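PDB 6J3A: gamma-glutamyltranspeptidase from Streptomyces lincolnensis, which probably acts as a gamma-glutamyl bond-processing enzyme of the N-terminal nucleophile class, homologous to LmbA of the lincomycin pathway. Local coordinates for residues A261-V270 with P280-L289. Residues are numbered along the deposited sequence; the frame is centred on the assembly and turned at random.
Sequences ATYDWNGWTV and PVLLQQLALL
The indole of W265 is packed on both faces: L286 CD2 lies 4.1 Å from the plane on one, toward the rim, and N266 CB covers the centre of the other, so the broad ring is held as a slab at the turn end of the hairpin. L289 CD1 comes obliquely to its pyrrole side, 4.0 Å from W265 NE1. The Y263 ring meets helix 280-288 at a slant, with CD2 3.8 Å from L286 CB and its hydroxyl OH 3.2 Å from A287 CA. With CG of Y263 swung anti to the backbone N (chi1 -172°), the ring extends along the helix to A287, whose small methyl lets the phenol lie close against the backbone. Cutting Y263 back to an alanine is likely to open a gap and leave the A287 methyl and L286 CB without the phenol that lies against them.

Farther from the turn, L283 divides its branches: CD1 packs 3.7 Å from A261 CB, while CD2 touches both Y263 CB and V270 CB, from directions about a right angle apart. V270, branched at CB, spreads over two helical residues more, setting CG2 3.7 Å from L286 CD1 and CG1 near L282 CD2. No hydrogen bond crosses this apolar interface. A type I' turn, W265 to W268, joins the strands, and the helix runs nearly parallel to strand 261-265, at 20°. Helix 506-519 touches W265 and V270 as well as L282, helix 299-319 packs on L289, helix 334-341 meets A287, and strand 486-490 continues the sheet beside strand 268-272, a layering consistent with the αββα N-terminal nucleophile fold.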
loop_
_atom_site.group_PDB
_atom_site.type_symbol
_atom_site.label_atom_id
_atom_site.label_comp_id
_atom_site.label_asym_id
_atom_site.label_seq_id
_atom_site.Cartn_x
_atom_site.Cartn_y
_atom_site.Cartn_z
ATOM N N ALA A 261 18.761 6.077 -24.814
ATOM C CA ALA A 261 19.644 7.210 -24.579
ATOM C C ALA A 261 20.100 7.089 -23.134
ATOM O O ALA A 261 19.308 6.760 -22.259
ATOM C CB ALA A 261 18.904 8.517 -24.810
ATOM N N THR A 262 21.386 7.311 -22.897
ATOM C CA THR A 262 21.982 7.082 -21.578
ATOM C C THR A 262 22.938 8.192 -21.208
ATOM O O THR A 262 23.510 8.844 -22.064
ATOM C CB THR A 262 22.810 5.795 -21.531
ATOM O OG1 THR A 262 23.931 5.945 -22.409
ATOM C CG2 THR A 262 21.985 4.568 -21.936
ATOM N N TYR A 263 23.125 8.376 -19.913
ATOM C CA TYR A 263 24.076 9.343 -19.409
ATOM C C TYR A 263 24.616 8.890 -18.052
ATOM O O TYR A 263 23.856 8.567 -17.140
ATOM C CB TYR A 263 23.435 10.717 -19.304
ATOM C CG TYR A 263 24.428 11.792 -18.973
ATOM C CD1 TYR A 263 25.411 12.157 -19.891
ATOM C CD2 TYR A 263 24.403 12.440 -17.734
ATOM C CE1 TYR A 263 26.346 13.139 -19.589
ATOM C CE2 TYR A 263 25.325 13.432 -17.426
ATOM C CZ TYR A 263 26.295 13.774 -18.354
ATOM O OH TYR A 263 27.210 14.751 -18.059
ATOM N N ASP A 264 25.942 8.867 -17.950
ATOM C CA ASP A 264 26.648 8.532 -16.725
ATOM C C ASP A 264 26.786 9.757 -15.807
ATOM O O ASP A 264 27.286 10.807 -16.218
ATOM C CB ASP A 264 28.012 7.950 -17.075
ATOM C CG ASP A 264 27.912 6.562 -17.729
ATOM O OD1 ASP A 264 26.792 6.042 -17.947
ATOM O OD2 ASP A 264 28.972 5.979 -18.029
ATOM N N TRP A 265 26.316 9.609 -14.570
ATOM C CA TRP A 265 26.407 10.670 -13.569
ATOM C C TRP A 265 26.657 10.096 -12.173
ATOM O O TRP A 265 25.841 9.333 -11.654
ATOM C CB TRP A 265 25.134 11.525 -13.562
ATOM C CG TRP A 265 25.108 12.553 -12.461
ATOM C CD1 TRP A 265 25.682 13.802 -12.472
ATOM C CD2 TRP A 265 24.489 12.411 -11.175
ATOM N NE1 TRP A 265 25.445 14.448 -11.272
ATOM C CE2 TRP A 265 24.721 13.612 -10.460
ATOM C CE3 TRP A 265 23.766 11.380 -10.555
ATOM C CZ2 TRP A 265 24.248 13.808 -9.160
ATOM C CZ3 TRP A 265 23.302 11.574 -9.267
ATOM C CH2 TRP A 265 23.541 12.780 -8.582
ATOM N N ASN A 266 27.792 10.476 -11.579
ATOM C CA ASN A 266 28.081 10.243 -10.151
ATOM C C ASN A 266 27.905 8.771 -9.717
ATOM O O ASN A 266 27.281 8.476 -8.694
ATOM C CB ASN A 266 27.201 11.176 -9.314
ATOM C CG ASN A 266 27.469 11.063 -7.830
ATOM O OD1 ASN A 266 28.596 11.255 -7.380
ATOM N ND2 ASN A 266 26.431 10.739 -7.063
ATOM N N GLY A 267 28.434 7.854 -10.523
ATOM C CA GLY A 267 28.339 6.414 -10.247
ATOM C C GLY A 267 27.142 5.713 -10.864
ATOM O O GLY A 267 27.128 4.473 -10.965
ATOM N N TRP A 268 26.135 6.500 -11.255
ATOM C CA TRP A 268 24.916 5.999 -11.889
ATOM C C TRP A 268 24.925 6.195 -13.400
ATOM O O TRP A 268 25.622 7.064 -13.931
ATOM C CB TRP A 268 23.657 6.707 -11.363
ATOM C CG TRP A 268 23.477 6.776 -9.886
ATOM C CD1 TRP A 268 24.109 7.625 -9.029
ATOM C CD2 TRP A 268 22.550 6.021 -9.091
ATOM N NE1 TRP A 268 23.661 7.427 -7.747
ATOM C CE2 TRP A 268 22.701 6.450 -7.757
ATOM C CE3 TRP A 268 21.627 5.012 -9.374
ATOM C CZ2 TRP A 268 21.965 5.901 -6.707
ATOM C CZ3 TRP A 268 20.891 4.472 -8.330
ATOM C CH2 TRP A 268 21.065 4.917 -7.013
ATOM N N THR A 269 24.115 5.380 -14.068
ATOM C CA THR A 269 23.727 5.585 -15.454
ATOM C C THR A 269 22.212 5.648 -15.476
ATOM O O THR A 269 21.559 4.740 -14.981
ATOM C CB THR A 269 24.160 4.415 -16.352
ATOM O OG1 THR A 269 25.564 4.183 -16.188
ATOM C CG2 THR A 269 23.842 4.699 -17.831
ATOM N N VAL A 270 21.655 6.704 -16.054
ATOM C CA VAL A 270 20.212 6.788 -16.263
ATOM C C VAL A 270 19.903 6.430 -17.710
ATOM O O VAL A 270 20.550 6.936 -18.613
ATOM C CB VAL A 270 19.673 8.180 -15.957
ATOM C CG1 VAL A 270 18.153 8.163 -16.039
ATOM C CG2 VAL A 270 20.114 8.617 -14.566
ATOM N N PRO A 280 15.449 12.288 -23.185
ATOM C CA PRO A 280 16.766 12.895 -23.049
ATOM C C PRO A 280 16.868 14.218 -22.285
ATOM O O PRO A 280 17.970 14.569 -21.871
ATOM C CB PRO A 280 17.192 13.073 -24.496
ATOM C CG PRO A 280 16.573 11.907 -25.185
ATOM C CD PRO A 280 15.208 11.852 -24.573
ATOM N N VAL A 281 15.756 14.922 -22.075
ATOM C CA VAL A 281 15.784 16.189 -21.348
ATOM C C VAL A 281 16.161 16.014 -19.867
ATOM O O VAL A 281 16.707 16.940 -19.253
ATOM C CB VAL A 281 14.459 16.976 -21.514
ATOM C CG1 VAL A 281 13.399 16.564 -20.496
ATOM C CG2 VAL A 281 14.718 18.471 -21.409
ATOM N N LEU A 282 15.859 14.837 -19.307
ATOM C CA LEU A 282 16.333 14.445 -17.968
ATOM C C LEU A 282 17.859 14.331 -17.981
ATOM O O LEU A 282 18.549 14.893 -17.125
ATOM C CB LEU A 282 15.705 13.107 -17.523
ATOM C CG LEU A 282 15.802 12.758 -16.018
ATOM C CD1 LEU A 282 14.653 11.859 -15.560
ATOM C CD2 LEU A 282 17.144 12.129 -15.631
ATOM N N LEU A 283 18.365 13.604 -18.976
ATOM C CA LEU A 283 19.796 13.415 -19.163
ATOM C C LEU A 283 20.519 14.772 -19.348
ATOM O O LEU A 283 21.577 14.993 -18.765
ATOM C CB LEU A 283 20.071 12.454 -20.337
ATOM C CG LEU A 283 19.350 11.090 -20.379
ATOM C CD1 LEU A 283 19.718 10.242 -21.589
ATOM C CD2 LEU A 283 19.665 10.307 -19.129
ATOM N N GLN A 284 19.930 15.681 -20.124
ATOM C CA GLN A 284 20.496 17.032 -20.309
ATOM C C GLN A 284 20.552 17.820 -19.009
ATOM O O GLN A 284 21.488 18.578 -18.775
ATOM C CB GLN A 284 19.716 17.828 -21.360
ATOM C CG GLN A 284 20.066 17.449 -22.794
ATOM C CD GLN A 284 19.781 18.537 -23.803
ATOM O OE1 GLN A 284 19.071 18.305 -24.776
ATOM N NE2 GLN A 284 20.335 19.733 -23.580
ATOM N N GLN A 285 19.548 17.631 -18.163
ATOM C CA GLN A 285 19.542 18.258 -16.844
ATOM C C GLN A 285 20.681 17.767 -15.942
ATOM O O GLN A 285 21.246 18.549 -15.173
ATOM C CB GLN A 285 18.189 18.061 -16.169
ATOM C CG GLN A 285 17.100 18.945 -16.757
ATOM C CD GLN A 285 15.727 18.598 -16.216
ATOM O OE1 GLN A 285 15.319 19.103 -15.179
ATOM N NE2 GLN A 285 15.013 17.731 -16.918
ATOM N N LEU A 286 21.011 16.482 -16.066
ATOM C CA LEU A 286 22.097 15.855 -15.310
ATOM C C LEU A 286 23.455 16.322 -15.799
ATOM O O LEU A 286 24.348 16.615 -14.994
ATOM C CB LEU A 286 22.035 14.330 -15.448
ATOM C CG LEU A 286 20.916 13.595 -14.727
ATOM C CD1 LEU A 286 20.910 12.134 -15.142
ATOM C CD2 LEU A 286 21.086 13.709 -13.226
ATOM N N ALA A 287 23.605 16.362 -17.125
ATOM C CA ALA A 287 24.806 16.911 -17.762
ATOM C C ALA A 287 25.079 18.384 -17.429
ATOM O O ALA A 287 26.222 18.825 -17.432
ATOM C CB ALA A 287 24.719 16.734 -19.260
ATOM N N LEU A 288 24.027 19.129 -17.139
ATOM C CA LEU A 288 24.151 20.540 -16.755
ATOM C C LEU A 288 24.751 20.755 -15.379
ATOM O O LEU A 288 25.329 21.810 -15.115
ATOM C CB LEU A 288 22.778 21.241 -16.815
ATOM C CG LEU A 288 22.447 22.276 -17.901
ATOM C CD1 LEU A 288 23.451 22.362 -19.028
ATOM C CD2 LEU A 288 21.059 22.010 -18.469
ATOM N N LEU A 289 24.617 19.766 -14.506
ATOM C CA LEU A 289 24.947 19.953 -13.107
ATOM C C LEU A 289 26.450 20.103 -12.895
ATOM O O LEU A 289 27.230 19.456 -13.584
ATOM C CB LEU A 289 24.425 18.771 -12.289
ATOM C CG LEU A 289 22.903 18.574 -12.301
ATOM C CD1 LEU A 289 22.541 17.204 -11.738
ATOM C CD2 LEU A 289 22.179 19.686 -11.549
#